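Local coordinates for protein metallo-beta-lactamase (Pseudomonas stutzeri, PDB 4ZEJ) that probably hydrolyses the amide bond of beta-lactam antibiotics with zinc ions as cofactor, turning them into substituted beta-amino acids and so giving resistance, at residues E13-H18 and V145-S150; L35-K40 and F44-P49. All coordinates share one frame; numbering follows the deposited sequence.

In the fold
From the N terminus, strand 7-12 turns into strand 15-24, which pairs with strand 30-39, and that in turn with strand 42-46. Contact 2 (35-40 with 44-49) is this last hairpin and closes a very short loop. Contact 1 (13-18 with 145-150) closes a loop of 126 residues and has contact 2 nested inside it; it joins the seven-stranded sheet to the five-stranded one, the two inner layers of the alpha-beta/beta-alpha sandwich. The centres of the two contacts lie about 8 Å apart. The backbone of F16 pairs with that of V36, and a salt bridge joins K149 to D39. Apolar packing is shared as well, L147 lying on L35 and V37, and V37 on I15.

Contact 1 (E13-H18 and V145-S150); sequences ENIFLH and VWLPKS
I15 sets CG1 anti to its carbonyl carbon (chi1 -55°), and a second turn at chi2 (-66°) brings CD1 toward L147 and S150. L147 sends its branch to meet it, with CG anti to the carbonyl carbon (chi1 -54°), and the side chains touch tip to tip, I15 CD1 lying 3.8 Å from L147 CD1. S150 comes in beside this methyl pair: its OG rests 3.6 Å from CD1 and equally close to CG1 of I15, an oxygen laid against the hydrocarbon arm. That hydroxyl also bonds to a water at 2.6 Å from S150 OG, and the same water donates to E13 O at 2.9 Å, so a water bridge runs alongside the apolar touch. S150 closes the turn after strand 144-147 through a weak bond from its N to L147 O. Farther out, I15 packs on I152 and L147 on I129, L35 and V37, while S150 O accepts a bond from K12 NZ. This piece of the interface between the sheets is small and mixed: one methyl pair, which sets no strict direction, a hydroxyl laid on the isoleucine arm, and one water that links this buried hydroxyl to a backbone carbonyl.

Contact 2 (L35-K40 and F44-P49); sequences LVVIDK and FIVDTP
L35 and V46 face each other as an antiparallel hydrogen-bonded pair, joined by L35 N to V46 O and V46 N to L35 O, each 2.9 Å. The first donor lies in the carbonyl plane on a lone pair of V46 O, whereas V46 N is tilted 32° from the plane of the L35 carbonyl. V37 and F44 form the next such pair: V37 N reaches F44 O at 2.8 Å in an almost straight bond, and F44 N returns to V37 O at 2.9 Å, more bent. Between them V36 and I45 make the non-hydrogen-bonded pair, where V36 CA and I45 CA make CA-H...O contacts with F44 O and L35 O, at 3.4 and 3.5 Å. On one face L35 CB meets V46 CB. There the V37 and V46 side chains cross obliquely; with CG1 anti to N in both (chi1 177° and -178°), the CG2 methyls are left to meet, V37 CG2 lying 4.1 Å from V46 CG2. V37 also packs on I15, and the F44 side chain on L70 and V73. The other face, with V36 and I45, is covered by L58 and I62 of helix 52-64. V36 and I45 turn their backbone bonds outward, V36 to F16 and I45 to G71 and V73. Beyond the strand, D47 forms a salt bridge with R81. The four cross-strand bonds thus serve L35, V37, F44 and V46 in reciprocal pairs, leaving apolar groups for both faces.

Contact 1 (E13-H18 and V145-S150)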
loop_
_atom_site.group_PDB
_atom_site.type_symbol
_atom_site.label_atom_id
_atom_site.label_comp_id
_atom_site.label_asym_id
_atom_site.label_seq_id
_atom_site.Cartn_x
_atom_site.Cartn_y
_atom_site.Cartn_z
ATOM N N GLU A 13 -14.465 3.063 11.511
ATOM C CA GLU A 13 -13.960 4.033 12.487
ATOM C C GLU A 13 -12.437 4.157 12.360
ATOM O O GLU A 13 -11.718 3.153 12.377
ATOM C CB GLU A 13 -14.326 3.636 13.920
ATOM C CG GLU A 13 -13.896 4.659 14.986
ATOM C CD GLU A 13 -14.151 4.201 16.409
ATOM O OE1 GLU A 13 -14.486 3.016 16.611
ATOM O OE2 GLU A 13 -14.017 5.028 17.344
ATOM N N ASN A 14 -11.974 5.391 12.198
ATOM C CA ASN A 14 -10.548 5.724 12.173
ATOM C C ASN A 14 -9.775 5.292 10.921
ATOM O O ASN A 14 -8.567 5.491 10.867
ATOM C CB ASN A 14 -9.835 5.227 13.454
ATOM C CG ASN A 14 -10.252 5.997 14.691
ATOM O OD1 ASN A 14 -10.455 7.203 14.630
ATOM N ND2 ASN A 14 -10.358 5.311 15.824
ATOM N N ILE A 15 -10.453 4.746 9.912
ATOM C CA ILE A 15 -9.771 4.218 8.720
ATOM C C ILE A 15 -10.418 4.762 7.458
ATOM O O ILE A 15 -11.619 4.570 7.227
ATOM C CB ILE A 15 -9.781 2.667 8.678
ATOM C CG1 ILE A 15 -9.171 2.075 9.961
ATOM C CG2 ILE A 15 -9.062 2.157 7.420
ATOM C CD1 ILE A 15 -7.692 2.328 10.184
ATOM N N PHE A 16 -9.610 5.426 6.632
ATOM C CA PHE A 16 -10.086 6.028 5.399
ATOM C C PHE A 16 -9.307 5.490 4.212
ATOM O O PHE A 16 -8.087 5.336 4.284
ATOM C CB PHE A 16 -9.948 7.545 5.475
ATOM C CG PHE A 16 -10.812 8.162 6.543
ATOM C CD1 PHE A 16 -12.069 8.659 6.230
ATOM C CD2 PHE A 16 -10.388 8.188 7.871
ATOM C CE1 PHE A 16 -12.882 9.208 7.214
ATOM C CE2 PHE A 16 -11.198 8.722 8.870
ATOM C CZ PHE A 16 -12.445 9.236 8.541
ATOM N N LEU A 17 -10.034 5.209 3.138
ATOM C CA LEU A 17 -9.460 4.744 1.879
ATOM C C LEU A 17 -9.303 5.932 0.962
ATOM O O LEU A 17 -10.259 6.690 0.767
ATOM C CB LEU A 17 -10.414 3.740 1.233
ATOM C CG LEU A 17 -9.976 3.149 -0.103
ATOM C CD1 LEU A 17 -8.902 2.117 0.134
ATOM C CD2 LEU A 17 -11.195 2.527 -0.795
ATOM N N HIS A 18 -8.094 6.138 0.435
ATOM C CA HIS A 18 -7.886 7.131 -0.600
ATOM C C HIS A 18 -7.705 6.448 -1.950
ATOM O O HIS A 18 -7.002 5.444 -2.058
ATOM C CB HIS A 18 -6.775 8.148 -0.263
ATOM C CG HIS A 18 -5.385 7.600 -0.169
ATOM N ND1 HIS A 18 -4.603 7.351 -1.277
ATOM C CD2 HIS A 18 -4.584 7.390 0.904
ATOM C CE1 HIS A 18 -3.405 6.955 -0.892
ATOM N NE2 HIS A 18 -3.363 6.979 0.424
ATOM N N VAL A 145 0.618 -4.402 5.507
ATOM C CA VAL A 145 0.451 -3.548 6.683
ATOM C C VAL A 145 -0.767 -4.052 7.441
ATOM O O VAL A 145 -1.874 -4.109 6.891
ATOM C CB VAL A 145 0.310 -2.046 6.302
ATOM C CG1 VAL A 145 -0.030 -1.173 7.513
ATOM C CG2 VAL A 145 1.582 -1.563 5.654
ATOM N N TRP A 146 -0.532 -4.445 8.691
ATOM C CA TRP A 146 -1.558 -4.957 9.587
ATOM C C TRP A 146 -1.879 -3.885 10.601
ATOM O O TRP A 146 -0.961 -3.239 11.163
ATOM C CB TRP A 146 -1.065 -6.242 10.272
ATOM C CG TRP A 146 -1.942 -6.803 11.368
ATOM C CD1 TRP A 146 -1.605 -6.930 12.675
ATOM C CD2 TRP A 146 -3.275 -7.328 11.246
ATOM N NE1 TRP A 146 -2.641 -7.496 13.391
ATOM C CE2 TRP A 146 -3.678 -7.752 12.534
ATOM C CE3 TRP A 146 -4.166 -7.482 10.176
ATOM C CZ2 TRP A 146 -4.936 -8.319 12.781
ATOM C CZ3 TRP A 146 -5.421 -8.041 10.419
ATOM C CH2 TRP A 146 -5.788 -8.467 11.712
ATOM N N LEU A 147 -3.179 -3.693 10.816
ATOM C CA LEU A 147 -3.697 -2.712 11.751
ATOM C C LEU A 147 -4.408 -3.502 12.854
ATOM O O LEU A 147 -5.605 -3.780 12.748
ATOM C CB LEU A 147 -4.636 -1.746 11.027
ATOM C CG LEU A 147 -4.002 -1.068 9.799
ATOM C CD1 LEU A 147 -5.009 -0.172 9.105
ATOM C CD2 LEU A 147 -2.759 -0.268 10.158
ATOM N N PRO A 148 -3.662 -3.890 13.911
ATOM C CA PRO A 148 -4.241 -4.781 14.930
ATOM C C PRO A 148 -5.495 -4.250 15.624
ATOM O O PRO A 148 -6.364 -5.043 15.978
ATOM C CB PRO A 148 -3.096 -4.980 15.944
ATOM C CG PRO A 148 -2.056 -3.980 15.602
ATOM C CD PRO A 148 -2.227 -3.643 14.154
ATOM N N LYS A 149 -5.585 -2.931 15.795
ATOM C CA LYS A 149 -6.745 -2.304 16.432
ATOM C C LYS A 149 -8.003 -2.394 15.568
ATOM O O LYS A 149 -9.110 -2.517 16.100
ATOM C CB LYS A 149 -6.451 -0.836 16.772
ATOM C CG LYS A 149 -5.316 -0.660 17.770
ATOM C CD LYS A 149 -5.023 0.805 18.067
ATOM C CE LYS A 149 -6.023 1.430 19.013
ATOM N NZ LYS A 149 -5.413 2.583 19.730
ATOM N N SER A 150 -7.826 -2.332 14.248
ATOM C CA SER A 150 -8.931 -2.346 13.289
ATOM C C SER A 150 -9.199 -3.715 12.654
ATOM O O SER A 150 -10.236 -3.895 12.014
ATOM C CB SER A 150 -8.641 -1.341 12.174
ATOM O OG SER A 150 -8.402 -0.062 12.730
HETATM O O HOH W 1 -10.719 0.787 13.690
#

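Contact 2 (L35-K40 and F44-P49)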
loop_
_atom_site.group_PDB
_atom_site.type_symbol
_atom_site.label_atom_id
_atom_site.label_comp_id
_atom_site.label_asym_id
_atom_site.label_seq_id
_atom_site.Cartn_x
_atom_site.Cartn_y
_atom_site.Cartn_z
ATOM N N LEU A 35 -4.354 4.209 2.317
ATOM C CA LEU A 35 -5.135 4.501 3.526
ATOM C C LEU A 35 -4.650 5.738 4.236
ATOM O O LEU A 35 -3.475 6.130 4.105
ATOM C CB LEU A 35 -5.068 3.354 4.539
ATOM C CG LEU A 35 -5.531 1.962 4.188
ATOM C CD1 LEU A 35 -5.293 1.017 5.362
ATOM C CD2 LEU A 35 -6.999 2.015 3.788
ATOM N N VAL A 36 -5.561 6.348 4.987
ATOM C CA VAL A 36 -5.183 7.211 6.114
ATOM C C VAL A 36 -5.671 6.507 7.372
ATOM O O VAL A 36 -6.864 6.175 7.475
ATOM C CB VAL A 36 -5.812 8.618 6.036
ATOM C CG1 VAL A 36 -5.345 9.479 7.209
ATOM C CG2 VAL A 36 -5.478 9.308 4.720
ATOM N N VAL A 37 -4.750 6.278 8.314
ATOM C CA VAL A 37 -5.034 5.626 9.587
ATOM C C VAL A 37 -5.028 6.718 10.653
ATOM O O VAL A 37 -4.059 7.475 10.751
ATOM C CB VAL A 37 -3.981 4.541 9.910
ATOM C CG1 VAL A 37 -4.229 3.915 11.283
ATOM C CG2 VAL A 37 -3.975 3.461 8.823
ATOM N N ILE A 38 -6.110 6.793 11.432
ATOM C CA ILE A 38 -6.254 7.771 12.505
ATOM C C ILE A 38 -6.190 7.058 13.862
ATOM O O ILE A 38 -6.730 5.965 14.035
ATOM C CB ILE A 38 -7.598 8.538 12.402
ATOM C CG1 ILE A 38 -7.804 9.145 11.005
ATOM C CG2 ILE A 38 -7.695 9.624 13.463
ATOM C CD1 ILE A 38 -6.786 10.172 10.578
ATOM N N ASP A 39 -5.534 7.691 14.829
ATOM C CA ASP A 39 -5.525 7.202 16.204
ATOM C C ASP A 39 -5.204 8.369 17.126
ATOM O O ASP A 39 -4.164 9.004 16.967
ATOM C CB ASP A 39 -4.481 6.090 16.374
ATOM C CG ASP A 39 -4.662 5.309 17.651
ATOM O OD1 ASP A 39 -5.681 4.586 17.761
ATOM O OD2 ASP A 39 -3.790 5.391 18.548
ATOM N N LYS A 40 -6.110 8.670 18.057
ATOM C CA LYS A 40 -5.871 9.677 19.096
ATOM C C LYS A 40 -5.332 11.002 18.525
ATOM O O LYS A 40 -4.291 11.499 18.963
ATOM C CB LYS A 40 -4.889 9.120 20.137
ATOM C CG LYS A 40 -5.296 7.792 20.755
ATOM C CD LYS A 40 -4.297 7.365 21.822
ATOM C CE LYS A 40 -4.475 5.907 22.224
ATOM N NZ LYS A 40 -5.661 5.702 23.098
ATOM N N PHE A 44 -1.622 8.736 9.848
ATOM C CA PHE A 44 -0.514 8.138 9.138
ATOM C C PHE A 44 -1.017 7.663 7.779
ATOM O O PHE A 44 -2.116 7.095 7.673
ATOM C CB PHE A 44 0.086 6.981 9.939
ATOM C CG PHE A 44 1.506 6.662 9.572
ATOM C CD1 PHE A 44 2.563 7.301 10.213
ATOM C CD2 PHE A 44 1.792 5.733 8.589
ATOM C CE1 PHE A 44 3.881 7.015 9.874
ATOM C CE2 PHE A 44 3.112 5.444 8.241
ATOM C CZ PHE A 44 4.151 6.085 8.890
ATOM N N ILE A 45 -0.211 7.903 6.745
ATOM C CA ILE A 45 -0.572 7.555 5.378
ATOM C C ILE A 45 0.039 6.198 5.012
ATOM O O ILE A 45 1.229 5.999 5.204
ATOM C CB ILE A 45 -0.093 8.661 4.387
ATOM C CG1 ILE A 45 -0.871 9.968 4.627
ATOM C CG2 ILE A 45 -0.265 8.213 2.942
ATOM C CD1 ILE A 45 -0.229 11.202 4.032
ATOM N N VAL A 46 -0.772 5.276 4.484
ATOM C CA VAL A 46 -0.288 4.001 3.953
ATOM C C VAL A 46 -0.400 4.097 2.428
ATOM O O VAL A 46 -1.510 4.068 1.873
ATOM C CB VAL A 46 -1.069 2.773 4.499
ATOM C CG1 VAL A 46 -0.489 1.477 3.943
ATOM C CG2 VAL A 46 -1.045 2.750 6.030
ATOM N N ASP A 47 0.762 4.230 1.788
ATOM C CA ASP A 47 0.939 4.490 0.356
ATOM C C ASP A 47 0.459 5.868 -0.105
ATOM O O ASP A 47 -0.598 6.340 0.284
ATOM C CB ASP A 47 0.340 3.373 -0.494
ATOM C CG ASP A 47 1.133 2.086 -0.394
ATOM O OD1 ASP A 47 2.377 2.148 -0.274
ATOM O OD2 ASP A 47 0.524 1.006 -0.500
ATOM N N THR A 48 1.266 6.515 -0.938
ATOM C CA THR A 48 0.930 7.830 -1.420
ATOM C C THR A 48 -0.062 7.720 -2.569
ATOM O O THR A 48 -0.152 6.668 -3.224
ATOM C CB THR A 48 2.151 8.641 -1.895
ATOM O OG1 THR A 48 2.630 8.153 -3.155
ATOM C CG2 THR A 48 3.268 8.618 -0.866
ATOM N N PRO A 49 -0.800 8.809 -2.830
ATOM C CA PRO A 49 -1.491 8.912 -4.109
ATOM C C PRO A 49 -0.512 8.881 -5.269
ATOM O O PRO A 49 0.701 8.987 -5.079
ATOM C CB PRO A 49 -2.199 10.258 -4.016
ATOM C CG PRO A 49 -2.404 10.459 -2.555
ATOM C CD PRO A 49 -1.145 9.930 -1.945
#